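Side-chain contacts in leucine aminopeptidase 1 (Caenorhabditis elegans, PDB 2HC9), which removes N-terminal amino acids, preferably leucine, from peptides with the help of two zinc ions per subunit, and probably serves as a digestive enzyme: residues His91-Tyr94 with Lys95-Pro99; Ile312-Lys315 with Pro316-Ile320; Ala462-Asp466 with Arg467-Tyr471. The protein carries 1 engineered substitution. All coordinates share one frame; numbering follows the deposited sequence.

Overall arrangement
Interactions 1 and 3 are neighbours, their centres about 12 Å apart, while interaction 2 lies on the opposite side of the chain's centre from interaction 1, their centres about 44 Å apart. The helical turn of 91-99 belongs to the N-terminal domain and the hairpin of 462-471 to the catalytic domain; they meet where Tyr94 CE2 packs on Val464 CG1, 4.1 Å away, and Lys98 and Arg467 hold the same sulfate ion. Interaction 1 is partly buried, with Ile93 and Leu97 on its inner face, Lys95 exposed and Lys98 facing the hairpin. In interaction 3 the 467-471 arm is buried, while Val464 and the turn are exposed. The touching residues of interaction 2 are all buried against a second subunit, and its contacts are chiefly polar.

Interaction 1. Residues His91-Tyr94 with Lys95-Pro99; sequences HSIY and KELKP. With SO4 (sulfate ion), chain E.
Tyr94 and Lys98, one helical turn apart, run side by side in the same direction, and the aliphatic part of the lysine lies along the phenol. Lys98 CB sits over one ring face, offset toward its rim and 4.1 Å from the Tyr94 ring centroid, a CH-pi contact; farther out, Lys98 CD comes within 3.5 Å of Tyr94 OH. Both side chains start with CG anti to the backbone N (chi1 -173° for Tyr94, -172° for Lys98), which sends them the same way. The Lys98 ammonium continues past the ring to a sulfate, probably from the crystallisation liquor, giving one hydrogen bond to O3 and a weak one to O1. Arg467 binds the same anion.

The backbone acceptors are met in order. Lys95 N bonds to His91 O at 2.9 Å, Glu96 N to Ser92 O at 3.2 Å, Leu97 N to Ile93 O at 2.9 Å and Lys98 N to Tyr94 O at 2.9 Å. Weak i to i+3 bonds add Glu96 N to Ile93 O and Leu97 N to Tyr94 O. In one of the two conformers of Ser92 a water lies between its OG and Lys95 NZ, but this bridge is doubtful. Glu96 O accepts a hydrogen bond from Arg64 NH1.

Ile93 and Leu97 form the apolar side, packing on helix 120-128 and on strands 18-25 and 72-77. The arrangement is that of an amphipathic alpha-helix laid against a mixed beta-sheet, here in the N-terminal domain of an M17 aminopeptidase.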
ATOM      1  N   HIS A  91       6.080  32.879  17.229  1.00 18.54           N
ATOM      2  CA  HIS A  91       5.091  31.853  16.866  1.00 17.73           C
ATOM      3  C   HIS A  91       3.918  31.727  17.823  1.00 19.37           C
ATOM      4  O   HIS A  91       2.826  31.363  17.385  1.00 19.63           O
ATOM      5  CB  HIS A  91       5.745  30.491  16.636  1.00 17.79           C
ATOM      6  CG  HIS A  91       6.806  30.537  15.599  1.00 18.48           C
ATOM      7  ND1 HIS A  91       8.064  31.030  15.862  1.00 20.76           N
ATOM      8  CD2 HIS A  91       6.784  30.236  14.278  1.00 20.05           C
ATOM      9  CE1 HIS A  91       8.789  30.985  14.763  1.00 21.81           C
ATOM     10  NE2 HIS A  91       8.040  30.513  13.788  1.00 17.66           N
ATOM     11  N   SER A  92       4.142  32.021  19.110  1.00 17.19           N
ATOM     12  CA  SER A  92       3.079  31.986  20.116  0.50 18.63           C
ATOM     13  C   SER A  92       1.987  33.008  19.823  1.00 20.47           C
ATOM     14  O   SER A  92       0.810  32.763  20.090  1.00 17.32           O
ATOM     15  CB  SER A  92       3.636  32.245  21.524  0.50 15.61           C
ATOM     16  OG  SER A  92       4.527  31.224  21.932  0.50  8.71           O
ATOM     17  N   ILE A  93       2.386  34.174  19.309  1.00 18.27           N
ATOM     18  CA  ILE A  93       1.374  35.185  18.889  1.00 15.32           C
ATOM     19  C   ILE A  93       0.503  34.613  17.778  1.00 21.03           C
ATOM     20  O   ILE A  93      -0.709  34.614  17.870  1.00 17.98           O
ATOM     21  CB  ILE A  93       2.020  36.495  18.401  1.00 16.29           C
ATOM     22  CG1 ILE A  93       2.787  37.152  19.569  1.00 16.68           C
ATOM     23  CG2 ILE A  93       0.934  37.449  17.808  1.00 18.56           C
ATOM     24  CD1 ILE A  93       3.647  38.328  19.128  1.00 18.12           C
ATOM     25  N   TYR A  94       1.138  34.079  16.745  1.00 18.68           N
ATOM     26  CA  TYR A  94       0.371  33.484  15.658  1.00 21.71           C
ATOM     27  C   TYR A  94      -0.565  32.390  16.158  1.00 17.39           C
ATOM     28  O   TYR A  94      -1.731  32.359  15.782  1.00 18.62           O
ATOM     29  CB  TYR A  94       1.299  32.919  14.597  1.00 19.49           C
ATOM     30  CG  TYR A  94       0.573  32.429  13.351  1.00 19.18           C
ATOM     31  CD1 TYR A  94       0.298  33.302  12.300  1.00 18.10           C
ATOM     32  CD2 TYR A  94       0.166  31.099  13.229  1.00 19.58           C
ATOM     33  CE1 TYR A  94      -0.326  32.856  11.130  1.00 22.17           C
ATOM     34  CE2 TYR A  94      -0.500  30.637  12.070  1.00 22.44           C
ATOM     35  CZ  TYR A  94      -0.727  31.516  11.025  1.00 23.72           C
ATOM     36  OH  TYR A  94      -1.350  31.071   9.868  1.00 23.23           O
ATOM     37  N   LYS A  95      -0.059  31.500  17.010  1.00 18.35           N
ATOM     38  CA  LYS A  95      -0.886  30.402  17.533  1.00 19.13           C
ATOM     39  C   LYS A  95      -2.172  30.880  18.224  1.00 19.60           C
ATOM     40  O   LYS A  95      -3.246  30.286  18.065  1.00 17.51           O
ATOM     41  CB  LYS A  95      -0.056  29.559  18.518  1.00 23.69           C
ATOM     42  CG  LYS A  95      -0.820  28.375  19.099  1.00 28.13           C
ATOM     43  CD  LYS A  95      -0.001  27.557  20.058  1.00 34.35           C
ATOM     44  CE  LYS A  95       0.268  28.321  21.347  1.00 45.13           C
ATOM     45  NZ  LYS A  95       1.711  28.692  21.421  1.00 48.75           N
ATOM     46  N   GLU A  96      -2.053  31.944  19.014  1.00 18.32           N
ATOM     47  CA  GLU A  96      -3.178  32.455  19.795  1.00 19.28           C
ATOM     48  C   GLU A  96      -4.093  33.355  18.972  1.00 18.21           C
ATOM     49  O   GLU A  96      -5.298  33.417  19.214  1.00 18.92           O
ATOM     50  CB  GLU A  96      -2.669  33.241  21.024  1.00 20.36           C
ATOM     51  CG  GLU A  96      -1.854  32.400  22.030  1.00 23.96           C
ATOM     52  CD  GLU A  96      -2.585  31.175  22.595  1.00 27.65           C
ATOM     53  OE1 GLU A  96      -3.812  31.050  22.462  1.00 25.02           O
ATOM     54  OE2 GLU A  96      -1.903  30.333  23.223  1.00 38.59           O
ATOM     55  N   LEU A  97      -3.511  34.051  18.001  1.00 18.11           N
ATOM     56  CA  LEU A  97      -4.250  35.063  17.242  1.00 19.65           C
ATOM     57  C   LEU A  97      -4.977  34.471  16.022  1.00 19.80           C
ATOM     58  O   LEU A  97      -6.099  34.860  15.709  1.00 19.17           O
ATOM     59  CB  LEU A  97      -3.313  36.197  16.815  1.00 20.11           C
ATOM     60  CG  LEU A  97      -3.878  37.353  15.956  1.00 17.26           C
ATOM     61  CD1 LEU A  97      -5.060  38.066  16.641  1.00 16.82           C
ATOM     62  CD2 LEU A  97      -2.773  38.346  15.563  1.00 19.32           C
ATOM     63  N   LYS A  98      -4.328  33.546  15.318  1.00 18.36           N
ATOM     64  CA  LYS A  98      -4.905  33.011  14.075  1.00 20.23           C
ATOM     65  C   LYS A  98      -6.342  32.516  14.227  1.00 19.84           C
ATOM     66  O   LYS A  98      -7.151  32.747  13.329  1.00 25.10           O
ATOM     67  CB  LYS A  98      -3.982  31.930  13.455  1.00 19.61           C
ATOM     68  CG  LYS A  98      -4.371  31.447  12.071  1.00 24.56           C
ATOM     69  CD  LYS A  98      -4.285  32.577  11.044  1.00 23.75           C
ATOM     70  CE  LYS A  98      -4.860  32.129   9.705  1.00 24.34           C
ATOM     71  NZ  LYS A  98      -6.321  32.235   9.754  1.00 22.15           N
ATOM     72  N   PRO A  99      -6.689  31.856  15.361  1.00 21.47           N
ATOM     73  CA  PRO A  99      -8.089  31.451  15.546  1.00 22.51           C
ATOM     74  C   PRO A  99      -9.111  32.555  15.733  1.00 24.81           C
ATOM     75  O   PRO A  99     -10.311  32.298  15.578  1.00 26.61           O
ATOM     76  CB  PRO A  99      -8.047  30.626  16.852  1.00 22.47           C
ATOM     77  CG  PRO A  99      -6.631  30.181  16.964  1.00 23.09           C
ATOM     78  CD  PRO A  99      -5.859  31.354  16.480  1.00 22.27           C
TER
HETATM   79  S   SO4 E 901      -9.067  32.060   7.561  1.00 38.58           S
HETATM   80  O1  SO4 E 901      -8.781  33.159   8.489  1.00 41.26           O
HETATM   81  O2  SO4 E 901      -9.662  32.584   6.329  1.00 38.74           O
HETATM   82  O3  SO4 E 901      -7.801  31.352   7.288  1.00 29.74           O
HETATM   83  O4  SO4 E 901     -10.030  31.113   8.121  1.00 39.62           O
HETATM   84  O   HOH W   1       3.012  29.468  23.417  1.00 34.08           O

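Interaction 2. Residues Ile312-Lys315 with Pro316-Ile320; sequences IANK and PDDII
Lys315 and Asp318 are joined by two hydrogen bonds of opposite sense, where the loop after strand 297-307 turns into strand 319-321 of the catalytic domain. Asp318 N donates to Lys315 O at 3.0 Å, closing a type II beta turn with Pro316 and Asp317 at its corners. In return, Lys315 N donates to Asp318 OD2 at 3.1 Å, reaching the oxygen from well above the carboxylate plane. With Asp318 CG beside its own backbone N (chi1 -80°), the carboxylate is folded back over the start of the turn.

Two waters also donate to Asp318 OD2. One, 2.6 Å from Asp318 OD2, donates to Ala313 O as well and accepts a weak bond from Lys315 NZ; the other links OD2 to Asn314 OD1. Without the carboxylate, as with an alanine here, Lys315 N and both waters would probably lose their shared acceptor, weakening the tie between 313-315 and the turn.

Lys315 NZ forms a salt bridge with Glu306 of the second subunit, and Asp317 accepts from Asn271 N and Lys273 N of that subunit. The turn is thus braced internally through Asp318 OD2, while the charged ends of Lys315 and Asp317 are paired across the subunit interface.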
ATOM      1  N   ILE A 312       4.046  15.462 -24.077  1.00 15.10           N
ATOM      2  CA  ILE A 312       5.308  16.171 -24.211  1.00 17.59           C
ATOM      3  C   ILE A 312       6.028  16.426 -22.895  1.00 18.79           C
ATOM      4  O   ILE A 312       7.129  16.978 -22.901  1.00 20.41           O
ATOM      5  CB  ILE A 312       5.187  17.457 -25.064  1.00 19.79           C
ATOM      6  CG1 ILE A 312       4.322  18.518 -24.357  1.00 19.06           C
ATOM      7  CG2 ILE A 312       4.731  17.098 -26.495  1.00 20.26           C
ATOM      8  CD1 ILE A 312       4.586  19.946 -24.870  1.00 26.70           C
ATOM      9  N   ALA A 313       5.443  15.992 -21.776  1.00 16.32           N
ATOM     10  CA  ALA A 313       6.069  16.248 -20.452  1.00 15.34           C
ATOM     11  C   ALA A 313       7.369  15.440 -20.283  1.00 14.91           C
ATOM     12  O   ALA A 313       7.562  14.406 -20.951  1.00 16.45           O
ATOM     13  CB  ALA A 313       5.092  15.926 -19.295  1.00 16.32           C
ATOM     14  N   ASN A 314       8.233  15.896 -19.378  1.00 14.68           N
ATOM     15  CA  ASN A 314       9.328  15.073 -18.832  1.00 15.57           C
ATOM     16  C   ASN A 314       8.831  13.668 -18.442  1.00 14.06           C
ATOM     17  O   ASN A 314       7.710  13.530 -17.924  1.00 15.50           O
ATOM     18  CB  ASN A 314       9.882  15.708 -17.543  1.00 15.36           C
ATOM     19  CG  ASN A 314      10.768  16.934 -17.791  1.00 15.86           C
ATOM     20  OD1 ASN A 314      11.330  17.126 -18.875  1.00 16.26           O
ATOM     21  ND2 ASN A 314      10.900  17.769 -16.737  1.00 16.75           N
ATOM     22  N   LYS A 315       9.664  12.666 -18.700  1.00 18.53           N
ATOM     23  CA  LYS A 315       9.421  11.252 -18.391  1.00 20.58           C
ATOM     24  C   LYS A 315      10.687  10.765 -17.663  1.00 17.17           C
ATOM     25  O   LYS A 315      11.774  11.152 -18.053  1.00 16.60           O
ATOM     26  CB  LYS A 315       9.391  10.417 -19.688  1.00 19.93           C
ATOM     27  CG  LYS A 315       8.380  10.748 -20.732  1.00 23.36           C
ATOM     28  CD  LYS A 315       8.519   9.848 -21.935  1.00 20.98           C
ATOM     29  CE  LYS A 315       9.264  10.521 -23.067  1.00 20.56           C
ATOM     30  NZ  LYS A 315       8.343  11.161 -24.023  1.00 23.02           N
ATOM     31  N   PRO A 316      10.574   9.922 -16.639  1.00 14.26           N
ATOM     32  CA  PRO A 316      11.836   9.452 -16.035  1.00 15.08           C
ATOM     33  C   PRO A 316      12.636   8.610 -17.026  1.00 16.20           C
ATOM     34  O   PRO A 316      12.056   7.763 -17.711  1.00 16.70           O
ATOM     35  CB  PRO A 316      11.383   8.586 -14.855  1.00 13.88           C
ATOM     36  CG  PRO A 316       9.915   8.249 -15.163  1.00 16.64           C
ATOM     37  CD  PRO A 316       9.380   9.396 -15.952  1.00 15.75           C
ATOM     38  N   ASP A 317      13.939   8.890 -17.084  1.00 16.06           N
ATOM     39  CA  ASP A 317      14.926   8.397 -18.071  1.00 15.22           C
ATOM     40  C   ASP A 317      15.370   9.519 -19.005  1.00 15.06           C
ATOM     41  O   ASP A 317      16.481   9.446 -19.565  1.00 17.40           O
ATOM     42  CB  ASP A 317      14.437   7.236 -18.951  1.00 16.01           C
ATOM     43  CG  ASP A 317      14.259   5.937 -18.183  1.00 17.83           C
ATOM     44  OD1 ASP A 317      14.638   5.846 -16.992  1.00 15.31           O
ATOM     45  OD2 ASP A 317      13.710   5.003 -18.805  1.00 15.23           O
ATOM     46  N   ASP A 318      14.523  10.534 -19.191  1.00 13.57           N
ATOM     47  CA  ASP A 318      14.882  11.653 -20.086  1.00 15.06           C
ATOM     48  C   ASP A 318      16.205  12.269 -19.628  1.00 16.99           C
ATOM     49  O   ASP A 318      16.446  12.402 -18.431  1.00 15.90           O
ATOM     50  CB  ASP A 318      13.837  12.762 -20.059  1.00 14.01           C
ATOM     51  CG  ASP A 318      12.612  12.469 -20.919  1.00 15.00           C
ATOM     52  OD1 ASP A 318      12.518  11.398 -21.581  1.00 16.49           O
ATOM     53  OD2 ASP A 318      11.720  13.342 -20.911  1.00 16.28           O
ATOM     54  N   ILE A 319      17.056  12.650 -20.576  1.00 14.27           N
ATOM     55  CA  ILE A 319      18.287  13.376 -20.237  1.00 15.16           C
ATOM     56  C   ILE A 319      18.210  14.747 -20.898  1.00 15.91           C
ATOM     57  O   ILE A 319      17.974  14.843 -22.119  1.00 15.01           O
ATOM     58  CB  ILE A 319      19.568  12.637 -20.738  1.00 16.13           C
ATOM     59  CG1 ILE A 319      19.676  11.268 -20.038  1.00 17.91           C
ATOM     60  CG2 ILE A 319      20.843  13.508 -20.405  1.00 14.80           C
ATOM     61  CD1 ILE A 319      20.803  10.360 -20.608  1.00 19.54           C
ATOM     62  N   ILE A 320      18.376  15.793 -20.090  1.00 14.52           N
ATOM     63  CA  ILE A 320      18.346  17.173 -20.599  1.00 14.75           C
ATOM     64  C   ILE A 320      19.679  17.899 -20.336  1.00 17.01           C
ATOM     65  O   ILE A 320      20.454  17.495 -19.457  1.00 15.96           O
ATOM     66  CB  ILE A 320      17.135  17.960 -19.981  1.00 14.63           C
ATOM     67  CG1 ILE A 320      17.285  18.084 -18.444  1.00 16.06           C
ATOM     68  CG2 ILE A 320      15.816  17.294 -20.449  1.00 17.93           C
ATOM     69  CD1 ILE A 320      16.298  19.087 -17.829  1.00 19.57           C
TER
HETATM   70  O   HOH W   2       9.695  13.663 -22.527  1.00 18.97           O
HETATM   71  O   HOH W   3      12.235  15.980 -21.224  1.00 16.95           O

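Interaction 3. Residues Ala462-Asp466 with Arg467-Tyr471; sequences AEVGD and RGTGY. With SO4 (sulfate ion), chain E.
A tight antiparallel hairpin, 463-464 with 467-468, makes this contact within the catalytic domain, beside the N-terminal domain. Val464 and Arg467 form its hydrogen-bonded pair: Val464 N donates to Arg467 O at 2.9 Å, and Arg467 N to Val464 O at 3.1 Å. Glu463 and Gly468 are the adjoining non-hydrogen-bonded pair. Past it, Thr469 N gives a nearly straight bond (169°) to Ala462 O at 3.0 Å, arriving from above the carbonyl plane. A water donates to the same Ala462 O and accepts from Tyr471 N.

Among side chains, Val464 and Thr469 cross at about a right angle, their CG2 methyls 3.6 Å apart. Thr469 OG1 lies between its backbone N and carbonyl carbon (chi1 52°), and this rotation turns the oxygen back to Pro461 O, its hydrogen-bond partner.

The guanidinium of Arg467 meets the sulfate at its edge with two donors, NE to O3 at 2.9 Å and NH2 to O2 at 2.7 Å. Its NH1 is salt-bridged to Asp178, whose carboxylate also accepts from Gly468 N, so one acid steadies both the arginine and its strand. The Glu463 carboxylate forms a salt bridge with Arg274. The whole is a beta hairpin with a two-residue loop, Gly465-Asp466, forming a type II' turn, Gly465 supplying the positive phi of its first corner.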
ATOM      1  N   ALA A 462       6.589  27.320   5.265  1.00 14.45           N
ATOM      2  CA  ALA A 462       5.837  28.225   4.379  1.00 15.52           C
ATOM      3  C   ALA A 462       4.329  28.159   4.590  1.00 19.26           C
ATOM      4  O   ALA A 462       3.601  28.958   4.003  1.00 16.94           O
ATOM      5  CB  ALA A 462       6.164  27.944   2.903  1.00 12.78           C
ATOM      6  N   GLU A 463       3.850  27.220   5.410  1.00 16.07           N
ATOM      7  CA  GLU A 463       2.409  27.065   5.586  1.00 17.39           C
ATOM      8  C   GLU A 463       2.049  26.590   6.976  1.00 18.38           C
ATOM      9  O   GLU A 463       2.829  25.875   7.603  1.00 18.56           O
ATOM     10  CB  GLU A 463       1.867  26.092   4.545  1.00 16.54           C
ATOM     11  CG  GLU A 463       2.470  24.689   4.623  1.00 17.95           C
ATOM     12  CD  GLU A 463       1.863  23.799   3.552  1.00 21.53           C
ATOM     13  OE1 GLU A 463       2.160  24.016   2.374  1.00 20.65           O
ATOM     14  OE2 GLU A 463       1.056  22.932   3.885  1.00 23.02           O
ATOM     15  N   VAL A 464       0.876  26.996   7.474  1.00 16.89           N
ATOM     16  CA  VAL A 464       0.282  26.373   8.664  1.00 18.27           C
ATOM     17  C   VAL A 464      -1.192  26.145   8.344  1.00 20.38           C
ATOM     18  O   VAL A 464      -1.899  27.080   7.957  1.00 15.70           O
ATOM     19  CB  VAL A 464       0.359  27.303   9.913  1.00 19.17           C
ATOM     20  CG1 VAL A 464      -0.417  26.704  11.087  1.00 20.45           C
ATOM     21  CG2 VAL A 464       1.792  27.559  10.320  1.00 22.66           C
ATOM     22  N   GLY A 465      -1.657  24.908   8.507  1.00 21.13           N
ATOM     23  CA  GLY A 465      -3.060  24.596   8.277  1.00 22.89           C
ATOM     24  C   GLY A 465      -3.310  24.862   6.806  1.00 22.30           C
ATOM     25  O   GLY A 465      -2.536  24.421   5.943  1.00 21.42           O
ATOM     26  N   ASP A 466      -4.347  25.629   6.496  1.00 20.68           N
ATOM     27  CA  ASP A 466      -4.761  25.894   5.118  0.50 23.05           C
ATOM     28  C   ASP A 466      -4.209  27.194   4.535  1.00 20.74           C
ATOM     29  O   ASP A 466      -4.698  27.659   3.485  1.00 17.81           O
ATOM     30  CB  ASP A 466      -6.292  25.926   5.050  0.50 24.00           C
ATOM     31  CG  ASP A 466      -6.906  24.610   5.433  0.50 20.57           C
ATOM     32  OD1 ASP A 466      -6.261  23.585   5.186  0.50 20.36           O
ATOM     33  OD2 ASP A 466      -8.023  24.596   5.979  0.50 33.93           O
ATOM     34  N   ARG A 467      -3.252  27.801   5.232  1.00 15.54           N
ATOM     35  CA  ARG A 467      -2.809  29.141   4.894  1.00 16.66           C
ATOM     36  C   ARG A 467      -1.293  29.262   4.774  1.00 15.97           C
ATOM     37  O   ARG A 467      -0.562  28.726   5.594  1.00 16.60           O
ATOM     38  CB  ARG A 467      -3.330  30.132   5.950  1.00 15.33           C
ATOM     39  CG  ARG A 467      -4.860  30.321   5.867  1.00 18.38           C
ATOM     40  CD  ARG A 467      -5.271  31.053   4.580  1.00 16.95           C
ATOM     41  NE  ARG A 467      -6.659  31.548   4.638  1.00 20.91           N
ATOM     42  CZ  ARG A 467      -7.215  32.330   3.715  1.00 20.14           C
ATOM     43  NH1 ARG A 467      -6.506  32.732   2.658  1.00 16.99           N
ATOM     44  NH2 ARG A 467      -8.473  32.759   3.872  1.00 18.55           N
ATOM     45  N   GLY A 468      -0.842  29.998   3.758  1.00 15.48           N
ATOM     46  CA  GLY A 468       0.544  30.437   3.694  1.00 16.53           C
ATOM     47  C   GLY A 468       0.904  31.289   4.903  1.00 16.87           C
ATOM     48  O   GLY A 468       0.080  32.084   5.395  1.00 15.75           O
ATOM     49  N   THR A 469       2.131  31.121   5.388  1.00 15.80           N
ATOM     50  CA  THR A 469       2.612  31.960   6.501  1.00 15.56           C
ATOM     51  C   THR A 469       3.237  33.268   6.021  1.00 17.17           C
ATOM     52  O   THR A 469       3.473  34.186   6.820  1.00 17.37           O
ATOM     53  CB  THR A 469       3.677  31.213   7.326  1.00 18.15           C
ATOM     54  OG1 THR A 469       4.696  30.720   6.429  1.00 16.58           O
ATOM     55  CG2 THR A 469       3.044  30.035   8.100  1.00 16.64           C
ATOM     56  N   GLY A 470       3.581  33.350   4.734  1.00 16.29           N
ATOM     57  CA  GLY A 470       4.361  34.495   4.276  1.00 14.79           C
ATOM     58  C   GLY A 470       5.815  34.500   4.743  1.00 19.27           C
ATOM     59  O   GLY A 470       6.395  35.553   4.988  1.00 17.04           O
ATOM     60  N   TYR A 471       6.393  33.303   4.880  1.00 14.66           N
ATOM     61  CA  TYR A 471       7.805  33.138   5.241  1.00 14.86           C
ATOM     62  C   TYR A 471       8.718  33.726   4.173  1.00 16.28           C
ATOM     63  O   TYR A 471       8.491  33.540   2.957  1.00 16.23           O
ATOM     64  CB  TYR A 471       8.083  31.636   5.367  1.00 15.29           C
ATOM     65  CG  TYR A 471       9.445  31.266   5.906  1.00 13.12           C
ATOM     66  CD1 TYR A 471       9.598  30.850   7.235  1.00 16.29           C
ATOM     67  CD2 TYR A 471      10.568  31.283   5.071  1.00 18.99           C
ATOM     68  CE1 TYR A 471      10.868  30.466   7.734  1.00 13.54           C
ATOM     69  CE2 TYR A 471      11.822  30.918   5.540  1.00 16.22           C
ATOM     70  CZ  TYR A 471      11.966  30.516   6.853  1.00 15.23           C
ATOM     71  OH  TYR A 471      13.215  30.129   7.274  1.00 15.81           O
TER
HETATM   72  S   SO4 E 901      -9.067  32.060   7.561  1.00 38.58           S
HETATM   73  O1  SO4 E 901      -8.781  33.159   8.489  1.00 41.26           O
HETATM   74  O2  SO4 E 901      -9.662  32.584   6.329  1.00 38.74           O
HETATM   75  O3  SO4 E 901      -7.801  31.352   7.288  1.00 29.74           O
HETATM   76  O4  SO4 E 901     -10.030  31.113   8.121  1.00 39.62           O
HETATM   77  O   HOH W   4       4.860  31.337   3.273  1.00 13.94           O